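PDB 2CVI: 75aa long hypothetical regulatory protein AsnC from Pyrococcus horikoshii, which is of unknown function but, as a stand-alone Lrp/AsnC-type ligand-binding domain that pairs with a second copy of itself, probably senses small molecules such as amino acids. Local coordinates for residues A[4-18]-A[60-74]. Sequence-based numbering, arbitrary orientation.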
ATOM      1  N   ALA A   4      -6.573  -3.950  -6.491  1.00 14.85           N
ATOM      2  CA  ALA A   4      -6.122  -4.536  -5.229  1.00 13.96           C
ATOM      3  C   ALA A   4      -4.656  -4.257  -4.968  1.00 14.24           C
ATOM      4  O   ALA A   4      -3.902  -3.965  -5.880  1.00 14.28           O
ATOM      5  CB  ALA A   4      -6.360  -6.080  -5.253  1.00 13.08           C
ATOM      6  N   PHE A   5      -4.271  -4.306  -3.700  1.00 12.77           N
ATOM      7  CA  PHE A   5      -2.874  -4.168  -3.328  1.00 12.87           C
ATOM      8  C   PHE A   5      -2.456  -5.510  -2.754  1.00 15.22           C
ATOM      9  O   PHE A   5      -3.138  -6.049  -1.874  1.00 16.72           O
ATOM     10  CB  PHE A   5      -2.693  -3.100  -2.251  1.00 12.88           C
ATOM     11  CG  PHE A   5      -2.736  -1.717  -2.787  1.00 13.33           C
ATOM     12  CD1 PHE A   5      -1.561  -1.084  -3.199  1.00 13.97           C
ATOM     13  CD2 PHE A   5      -3.953  -1.070  -2.946  1.00 15.71           C
ATOM     14  CE1 PHE A   5      -1.587   0.156  -3.774  1.00 14.20           C
ATOM     15  CE2 PHE A   5      -4.027   0.193  -3.521  1.00 16.05           C
ATOM     16  CZ  PHE A   5      -2.833   0.822  -3.948  1.00 16.01           C
ATOM     17  N   ILE A   6      -1.374  -6.063  -3.284  1.00 14.43           N
ATOM     18  CA  ILE A   6      -0.876  -7.345  -2.780  1.00 14.35           C
ATOM     19  C   ILE A   6       0.390  -7.043  -1.961  1.00 13.58           C
ATOM     20  O   ILE A   6       1.351  -6.481  -2.518  1.00 14.54           O
ATOM     21  CB  ILE A   6      -0.515  -8.308  -3.928  1.00 14.07           C
ATOM     22  CG1 ILE A   6      -1.702  -8.559  -4.871  1.00 15.09           C
ATOM     23  CG2 ILE A   6      -0.097  -9.678  -3.287  1.00 14.74           C
ATOM     24  CD1 ILE A   6      -1.309  -9.362  -6.119  1.00 17.34           C
ATOM     25  N   LEU A   7       0.386  -7.373  -0.672  1.00 12.78           N
ATOM     26  CA  LEU A   7       1.530  -7.139   0.217  1.00 13.78           C
ATOM     27  C   LEU A   7       2.307  -8.438   0.241  1.00 13.76           C
ATOM     28  O   LEU A   7       1.722  -9.495   0.470  1.00 14.55           O
ATOM     29  CB  LEU A   7       1.051  -6.749   1.630  1.00 17.77           C
ATOM     30  CG  LEU A   7       0.372  -5.394   1.929  1.00 23.17           C
ATOM     31  CD1 LEU A   7       1.368  -4.273   1.835  1.00 24.74           C
ATOM     32  CD2 LEU A   7      -0.850  -5.170   1.055  1.00 24.48           C
ATOM     33  N   MET A   8       3.615  -8.365   0.015  1.00 12.66           N
ATOM     34  CA  MET A   8       4.436  -9.558  -0.107  1.00 13.08           C
ATOM     35  C   MET A   8       5.629  -9.655   0.806  1.00 13.67           C
ATOM     36  O   MET A   8       6.284  -8.648   1.099  1.00 13.58           O
ATOM     37  CB  MET A   8       4.963  -9.673  -1.537  1.00 13.61           C
ATOM     38  CG  MET A   8       3.875  -9.488  -2.639  1.00 13.77           C
ATOM     39  SD  MET A   8       4.646  -9.735  -4.252  1.00 17.45           S
ATOM     40  CE  MET A   8       3.156  -9.607  -5.345  1.00 16.29           C
ATOM     41  N   VAL A   9       5.907 -10.893   1.239  1.00 14.32           N
ATOM     42  CA  VAL A   9       7.100 -11.233   2.033  1.00 16.22           C
ATOM     43  C   VAL A   9       7.970 -11.941   1.011  1.00 16.95           C
ATOM     44  O   VAL A   9       7.529 -12.833   0.288  1.00 16.43           O
ATOM     45  CB  VAL A   9       6.780 -12.187   3.193  1.00 16.34           C
ATOM     46  CG1 VAL A   9       8.097 -12.649   3.859  1.00 18.20           C
ATOM     47  CG2 VAL A   9       5.874 -11.530   4.174  1.00 15.81           C
ATOM     48  N   THR A  10       9.217 -11.528   0.865  1.00 16.32           N
ATOM     49  CA  THR A  10      10.075 -12.182  -0.096  1.00 16.49           C
ATOM     50  C   THR A  10      11.371 -12.612   0.564  1.00 17.02           C
ATOM     51  O   THR A  10      11.725 -12.102   1.627  1.00 17.13           O
ATOM     52  CB  THR A  10      10.465 -11.253  -1.268  1.00 19.68           C
ATOM     53  OG1 THR A  10      11.299 -10.198  -0.779  1.00 22.31           O
ATOM     54  CG2 THR A  10       9.257 -10.617  -1.917  1.00 19.45           C
ATOM     55  N   ALA A  11      12.048 -13.552  -0.069  1.00 17.51           N
ATOM     56  CA  ALA A  11      13.367 -13.982   0.394  1.00 18.65           C
ATOM     57  C   ALA A  11      14.260 -12.737   0.245  1.00 19.82           C
ATOM     58  O   ALA A  11      14.095 -11.944  -0.677  1.00 17.80           O
ATOM     59  CB  ALA A  11      13.875 -15.085  -0.508  1.00 18.72           C
ATOM     60  N   ALA A  12      15.226 -12.574   1.142  1.00 19.47           N
ATOM     61  CA  ALA A  12      16.078 -11.374   1.067  1.00 20.69           C
ATOM     62  C   ALA A  12      16.971 -11.326  -0.189  1.00 23.50           C
ATOM     63  O   ALA A  12      17.481 -12.347  -0.622  1.00 25.09           O
ATOM     64  CB  ALA A  12      16.925 -11.266   2.373  1.00 21.17           C
ATOM     65  N   GLY A  13      17.103 -10.123  -0.765  1.00 24.70           N
ATOM     66  CA  GLY A  13      17.906  -9.916  -1.959  1.00 27.97           C
ATOM     67  C   GLY A  13      17.196 -10.138  -3.295  1.00 29.40           C
ATOM     68  O   GLY A  13      17.757  -9.871  -4.366  1.00 29.85           O
ATOM     69  N   LYS A  14      15.960 -10.621  -3.241  1.00 29.23           N
ATOM     70  CA  LYS A  14      15.196 -10.876  -4.459  1.00 30.61           C
ATOM     71  C   LYS A  14      14.120  -9.832  -4.794  1.00 30.05           C
ATOM     72  O   LYS A  14      13.416  -9.954  -5.800  1.00 28.79           O
ATOM     73  CB  LYS A  14      14.563 -12.269  -4.350  1.00 32.08           C
ATOM     74  CG  LYS A  14      15.619 -13.346  -4.134  1.00 34.49           C
ATOM     75  CD  LYS A  14      15.022 -14.611  -3.576  1.00 37.80           C
ATOM     76  CE  LYS A  14      16.099 -15.633  -3.222  1.00 39.88           C
ATOM     77  NZ  LYS A  14      15.510 -16.971  -2.873  1.00 41.33           N
ATOM     78  N   GLU A  15      14.002  -8.806  -3.959  1.00 29.97           N
ATOM     79  CA  GLU A  15      13.000  -7.750  -4.138  1.00 31.09           C
ATOM     80  C   GLU A  15      12.923  -7.100  -5.514  1.00 30.63           C
ATOM     81  O   GLU A  15      11.843  -7.052  -6.132  1.00 29.96           O
ATOM     82  CB  GLU A  15      13.213  -6.635  -3.099  1.00 32.36           C
ATOM     83  CG  GLU A  15      13.153  -7.063  -1.627  1.00 33.39           C
ATOM     84  CD  GLU A  15      14.467  -7.607  -1.112  1.00 35.24           C
ATOM     85  OE1 GLU A  15      15.522  -7.095  -1.524  1.00 37.38           O
ATOM     86  OE2 GLU A  15      14.452  -8.529  -0.267  1.00 37.74           O
ATOM     87  N   ARG A  16      14.053  -6.579  -5.980  1.00 30.32           N
ATOM     88  CA  ARG A  16      14.117  -5.901  -7.265  1.00 31.61           C
ATOM     89  C   ARG A  16      13.938  -6.849  -8.445  1.00 31.54           C
ATOM     90  O   ARG A  16      13.298  -6.467  -9.436  1.00 29.69           O
ATOM     91  CB  ARG A  16      15.446  -5.132  -7.405  1.00 33.40           C
ATOM     92  CG  ARG A  16      15.603  -3.895  -6.504  1.00 36.49           C
ATOM     93  CD  ARG A  16      16.868  -3.119  -6.909  1.00 39.26           C
ATOM     94  NE  ARG A  16      16.957  -1.777  -6.329  1.00 40.59           N
ATOM     95  CZ  ARG A  16      17.916  -0.895  -6.618  1.00 41.23           C
ATOM     96  NH1 ARG A  16      18.874  -1.206  -7.482  1.00 42.76           N
ATOM     97  NH2 ARG A  16      17.920   0.302  -6.041  1.00 40.82           N
ATOM     98  N   GLU A  17      14.515  -8.057  -8.347  1.00 31.11           N
ATOM     99  CA  GLU A  17      14.408  -9.091  -9.391  1.00 31.47           C
ATOM    100  C   GLU A  17      12.944  -9.419  -9.590  1.00 29.89           C
ATOM    101  O   GLU A  17      12.453  -9.488 -10.725  1.00 28.48           O
ATOM    102  CB  GLU A  17      15.127 -10.389  -8.976  1.00 34.44           C
ATOM    103  CG  GLU A  17      14.687 -11.625  -9.801  1.00 36.58           C
ATOM    104  CD  GLU A  17      15.314 -12.948  -9.342  1.00 38.52           C
ATOM    105  OE1 GLU A  17      14.775 -14.019  -9.690  1.00 39.69           O
ATOM    106  OE2 GLU A  17      16.347 -12.930  -8.649  1.00 40.48           O
ATOM    107  N   VAL A  18      12.265  -9.649  -8.470  1.00 27.46           N
ATOM    108  CA  VAL A  18      10.841  -9.956  -8.442  1.00 27.91           C
ATOM    109  C   VAL A  18      10.057  -8.722  -8.886  1.00 23.44           C
ATOM    110  O   VAL A  18       9.104  -8.835  -9.628  1.00 23.94           O
ATOM    111  CB  VAL A  18      10.363 -10.363  -6.982  1.00 28.33           C
ATOM    112  CG1 VAL A  18       8.828 -10.282  -6.868  1.00 30.78           C
ATOM    113  CG2 VAL A  18      10.827 -11.788  -6.669  1.00 30.84           C
ATOM    114  N   ILE A  60       1.750 -15.873  -8.960  1.00 16.93           N
ATOM    115  CA  ILE A  60       2.758 -15.598  -7.945  1.00 17.77           C
ATOM    116  C   ILE A  60       3.578 -16.842  -7.606  1.00 18.24           C
ATOM    117  O   ILE A  60       4.763 -16.723  -7.284  1.00 17.90           O
ATOM    118  CB  ILE A  60       2.129 -15.008  -6.666  1.00 17.56           C
ATOM    119  CG1 ILE A  60       1.568 -13.618  -6.988  1.00 18.10           C
ATOM    120  CG2 ILE A  60       3.180 -14.916  -5.538  1.00 16.38           C
ATOM    121  CD1 ILE A  60       2.550 -12.660  -7.635  1.00 20.30           C
ATOM    122  N   ARG A  61       2.979 -18.035  -7.709  1.00 16.23           N
ATOM    123  CA  ARG A  61       3.747 -19.247  -7.442  1.00 17.03           C
ATOM    124  C   ARG A  61       4.833 -19.555  -8.479  1.00 17.38           C
ATOM    125  O   ARG A  61       5.638 -20.470  -8.276  1.00 18.91           O
ATOM    126  CB  ARG A  61       2.786 -20.447  -7.256  1.00 17.50           C
ATOM    127  CG  ARG A  61       2.282 -20.525  -5.834  1.00 19.26           C
ATOM    128  CD  ARG A  61       1.520 -21.838  -5.593  1.00 18.82           C
ATOM    129  NE  ARG A  61       1.234 -22.066  -4.188  1.00 19.50           N
ATOM    130  CZ  ARG A  61       0.124 -21.640  -3.578  1.00 16.91           C
ATOM    131  NH1 ARG A  61      -0.786 -20.963  -4.288  1.00 18.22           N
ATOM    132  NH2 ARG A  61      -0.086 -21.926  -2.284  1.00 17.88           N
ATOM    133  N   LYS A  62       4.869 -18.802  -9.581  1.00 17.59           N
ATOM    134  CA  LYS A  62       5.936 -18.992 -10.583  1.00 19.49           C
ATOM    135  C   LYS A  62       7.215 -18.357 -10.052  1.00 21.73           C
ATOM    136  O   LYS A  62       8.296 -18.592 -10.600  1.00 23.59           O
ATOM    137  CB  LYS A  62       5.567 -18.338 -11.936  1.00 22.36           C
ATOM    138  CG  LYS A  62       4.330 -18.957 -12.599  1.00 23.83           C
ATOM    139  CD  LYS A  62       3.977 -18.314 -13.945  1.00 27.28           C
ATOM    140  CE  LYS A  62       5.074 -18.564 -14.953  1.00 31.24           C
ATOM    141  NZ  LYS A  62       5.507 -19.986 -14.908  1.00 33.97           N
ATOM    142  N   MET A  63       7.098 -17.559  -8.985  1.00 20.70           N
ATOM    143  CA  MET A  63       8.248 -16.891  -8.373  1.00 20.79           C
ATOM    144  C   MET A  63       8.374 -17.365  -6.935  1.00 21.94           C
ATOM    145  O   MET A  63       7.857 -16.742  -6.012  1.00 20.55           O
ATOM    146  CB  MET A  63       8.059 -15.366  -8.420  1.00 21.99           C
ATOM    147  CG  MET A  63       8.048 -14.844  -9.846  1.00 22.76           C
ATOM    148  SD  MET A  63       7.432 -13.149  -9.986  1.00 23.92           S
ATOM    149  CE  MET A  63       5.703 -13.508  -9.750  1.00 24.48           C
ATOM    150  N   PRO A  64       9.088 -18.478  -6.707  1.00 21.89           N
ATOM    151  CA  PRO A  64       9.211 -18.957  -5.327  1.00 22.47           C
ATOM    152  C   PRO A  64       9.930 -18.024  -4.354  1.00 20.97           C
ATOM    153  O   PRO A  64       9.944 -18.252  -3.147  1.00 21.03           O
ATOM    154  CB  PRO A  64       9.882 -20.325  -5.490  1.00 22.91           C
ATOM    155  CG  PRO A  64      10.692 -20.176  -6.758  1.00 24.64           C
ATOM    156  CD  PRO A  64       9.772 -19.363  -7.667  1.00 22.90           C
ATOM    157  N   GLU A  65      10.486 -16.947  -4.901  1.00 20.56           N
ATOM    158  CA  GLU A  65      11.133 -15.949  -4.060  1.00 20.39           C
ATOM    159  C   GLU A  65      10.058 -15.241  -3.213  1.00 19.66           C
ATOM    160  O   GLU A  65      10.340 -14.648  -2.167  1.00 19.16           O
ATOM    161  CB  GLU A  65      11.845 -14.899  -4.926  1.00 22.19           C
ATOM    162  CG  GLU A  65      13.031 -15.402  -5.747  1.00 25.60           C
ATOM    163  CD  GLU A  65      12.649 -16.100  -7.028  1.00 28.71           C
ATOM    164  OE1 GLU A  65      11.462 -16.114  -7.388  1.00 26.62           O
ATOM    165  OE2 GLU A  65      13.557 -16.641  -7.698  1.00 31.80           O
ATOM    166  N   ILE A  66       8.816 -15.281  -3.685  1.00 18.07           N
ATOM    167  CA  ILE A  66       7.716 -14.662  -2.948  1.00 17.97           C
ATOM    168  C   ILE A  66       7.172 -15.723  -1.976  1.00 17.98           C
ATOM    169  O   ILE A  66       6.566 -16.720  -2.396  1.00 20.36           O
ATOM    170  CB  ILE A  66       6.611 -14.176  -3.899  1.00 16.74           C
ATOM    171  CG1 ILE A  66       7.173 -13.134  -4.878  1.00 19.18           C
ATOM    172  CG2 ILE A  66       5.486 -13.573  -3.077  1.00 17.12           C
ATOM    173  CD1 ILE A  66       6.237 -12.720  -6.002  1.00 20.68           C
ATOM    174  N   GLN A  67       7.386 -15.514  -0.693  1.00 16.27           N
ATOM    175  CA  GLN A  67       7.016 -16.486   0.355  1.00 16.93           C
ATOM    176  C   GLN A  67       5.637 -16.354   0.963  1.00 18.61           C
ATOM    177  O   GLN A  67       5.058 -17.354   1.446  1.00 19.59           O
ATOM    178  CB  GLN A  67       8.092 -16.445   1.480  1.00 16.55           C
ATOM    179  CG  GLN A  67       9.484 -16.684   0.986  1.00 17.16           C
ATOM    180  CD  GLN A  67      10.530 -16.469   2.060  1.00 17.37           C
ATOM    181  OE1 GLN A  67      10.296 -15.758   3.036  1.00 18.46           O
ATOM    182  NE2 GLN A  67      11.696 -17.066   1.876  1.00 20.97           N
ATOM    183  N   MET A  68       5.084 -15.135   0.959  1.00 17.65           N
ATOM    184  CA  MET A  68       3.785 -14.919   1.554  1.00 18.92           C
ATOM    185  C   MET A  68       3.151 -13.692   0.930  1.00 18.03           C
ATOM    186  O   MET A  68       3.846 -12.743   0.587  1.00 18.86           O
ATOM    187  CB  MET A  68       3.914 -14.715   3.080  1.00 23.08           C
ATOM    188  CG  MET A  68       2.594 -14.669   3.856  1.00 31.64           C
ATOM    189  SD  MET A  68       1.881 -13.010   4.001  1.00 40.50           S
ATOM    190  CE  MET A  68       2.506 -12.480   5.653  1.00 39.93           C
ATOM    191  N   THR A  69       1.855 -13.775   0.678  1.00 15.60           N
ATOM    192  CA  THR A  69       1.125 -12.603   0.212  1.00 14.91           C
ATOM    193  C   THR A  69      -0.159 -12.451   1.009  1.00 16.16           C
ATOM    194  O   THR A  69      -0.745 -13.451   1.486  1.00 15.29           O
ATOM    195  CB  THR A  69       0.735 -12.648  -1.294  1.00 14.59           C
ATOM    196  OG1 THR A  69      -0.267 -13.663  -1.532  1.00 14.60           O
ATOM    197  CG2 THR A  69       1.962 -12.907  -2.187  1.00 16.57           C
ATOM    198  N   SER A  70      -0.557 -11.189   1.180  1.00 15.11           N
ATOM    199  CA  SER A  70      -1.831 -10.813   1.820  1.00 14.66           C
ATOM    200  C   SER A  70      -2.401  -9.749   0.881  1.00 15.54           C
ATOM    201  O   SER A  70      -1.765  -8.709   0.667  1.00 15.73           O
ATOM    202  CB  SER A  70      -1.648 -10.230   3.221  1.00 16.70           C
ATOM    203  OG  SER A  70      -2.912  -9.953   3.820  1.00 18.93           O
ATOM    204  N   THR A  71      -3.594  -9.977   0.354  1.00 15.23           N
ATOM    205  CA  THR A  71      -4.173  -9.046  -0.627  1.00 15.78           C
ATOM    206  C   THR A  71      -5.338  -8.230  -0.067  1.00 16.76           C
ATOM    207  O   THR A  71      -6.208  -8.771   0.633  1.00 18.62           O
ATOM    208  CB  THR A  71      -4.609  -9.833  -1.842  1.00 16.04           C
ATOM    209  OG1 THR A  71      -3.472 -10.515  -2.393  1.00 16.63           O
ATOM    210  CG2 THR A  71      -5.199  -8.916  -2.940  1.00 16.84           C
ATOM    211  N   MET A  72      -5.327  -6.928  -0.349  1.00 17.06           N
ATOM    212  CA  MET A  72      -6.380  -5.999   0.131  1.00 16.85           C
ATOM    213  C   MET A  72      -7.189  -5.571  -1.108  1.00 16.26           C
ATOM    214  O   MET A  72      -6.624  -4.905  -1.971  1.00 15.73           O
ATOM    215  CB  MET A  72      -5.732  -4.744   0.735  1.00 19.63           C
ATOM    216  CG  MET A  72      -4.638  -4.966   1.787  1.00 21.06           C
ATOM    217  SD  MET A  72      -5.280  -5.625   3.320  1.00 23.38           S
ATOM    218  CE  MET A  72      -3.758  -6.478   3.902  1.00 22.88           C
ATOM    219  N   ILE A  73      -8.468  -5.978  -1.234  1.00 14.51           N
ATOM    220  CA  ILE A  73      -9.309  -5.583  -2.402  1.00 14.56           C
ATOM    221  C   ILE A  73      -9.929  -4.212  -2.162  1.00 12.58           C
ATOM    222  O   ILE A  73     -10.603  -3.997  -1.161  1.00 13.92           O
ATOM    223  CB  ILE A  73     -10.465  -6.595  -2.643  1.00 16.41           C
ATOM    224  CG1 ILE A  73      -9.913  -7.986  -2.936  1.00 18.33           C
ATOM    225  CG2 ILE A  73     -11.332  -6.134  -3.797  1.00 17.17           C
ATOM    226  CD1 ILE A  73     -10.959  -9.103  -2.825  1.00 20.89           C
ATOM    227  N   ALA A  74      -9.713  -3.277  -3.078  1.00 12.64           N
ATOM    228  CA  ALA A  74     -10.299  -1.939  -2.901  1.00 13.67           C
ATOM    229  C   ALA A  74     -11.819  -1.985  -3.111  1.00 13.62           C
ATOM    230  O   ALA A  74     -12.291  -2.508  -4.134  1.00 15.71           O
ATOM    231  CB  ALA A  74      -9.651  -0.981  -3.898  1.00 14.86           C
TER
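F5, L7 and V9 pair with M72, S70 and M68 through antiparallel backbone hydrogen bonds, M72 N reaching F5 O at 2.8 Å with an N-H...O angle of 174°. A classic beta bulge shifts the register by one where Q67 and M68 both face V9: Q67 N bonds V9 O at 2.9 Å, while M68 N bonds it weakly. Beyond the bulge, A11 N closes on E65 O.

Apolar contacts line the face covered by the two helices. With CG of M8 anti to the carbonyl carbon (chi1 -48°) and the chain extended beyond it, CE meets I60 CD1 tip to tip at 3.9 Å. M8 SD lies 3.8 Å from I66 CD1, a methyl that also touches V18 CG1 of helix 15-23. On the other face L7 and M72 cross at about a right angle, and F5 meets Y32 of the second subunit edge-to-face.

Charged side chains gather where helix 15-23 begins. E17 OE1 approaches E65 OE2 at 3.5 Å, probably eased by the E17–K21 salt bridge. K14 CG lies 3.7 Å from E65 CG; an alanine here is likely to leave the acidic pair less compensated and E65 freer to turn. Main-chain bonds thus fix the register of strands 2-10 and 66-77 in this ferredoxin-like sheet, which I73 and A74 carry into the second subunit, while E17 and E65 probably rely on nearby lysines.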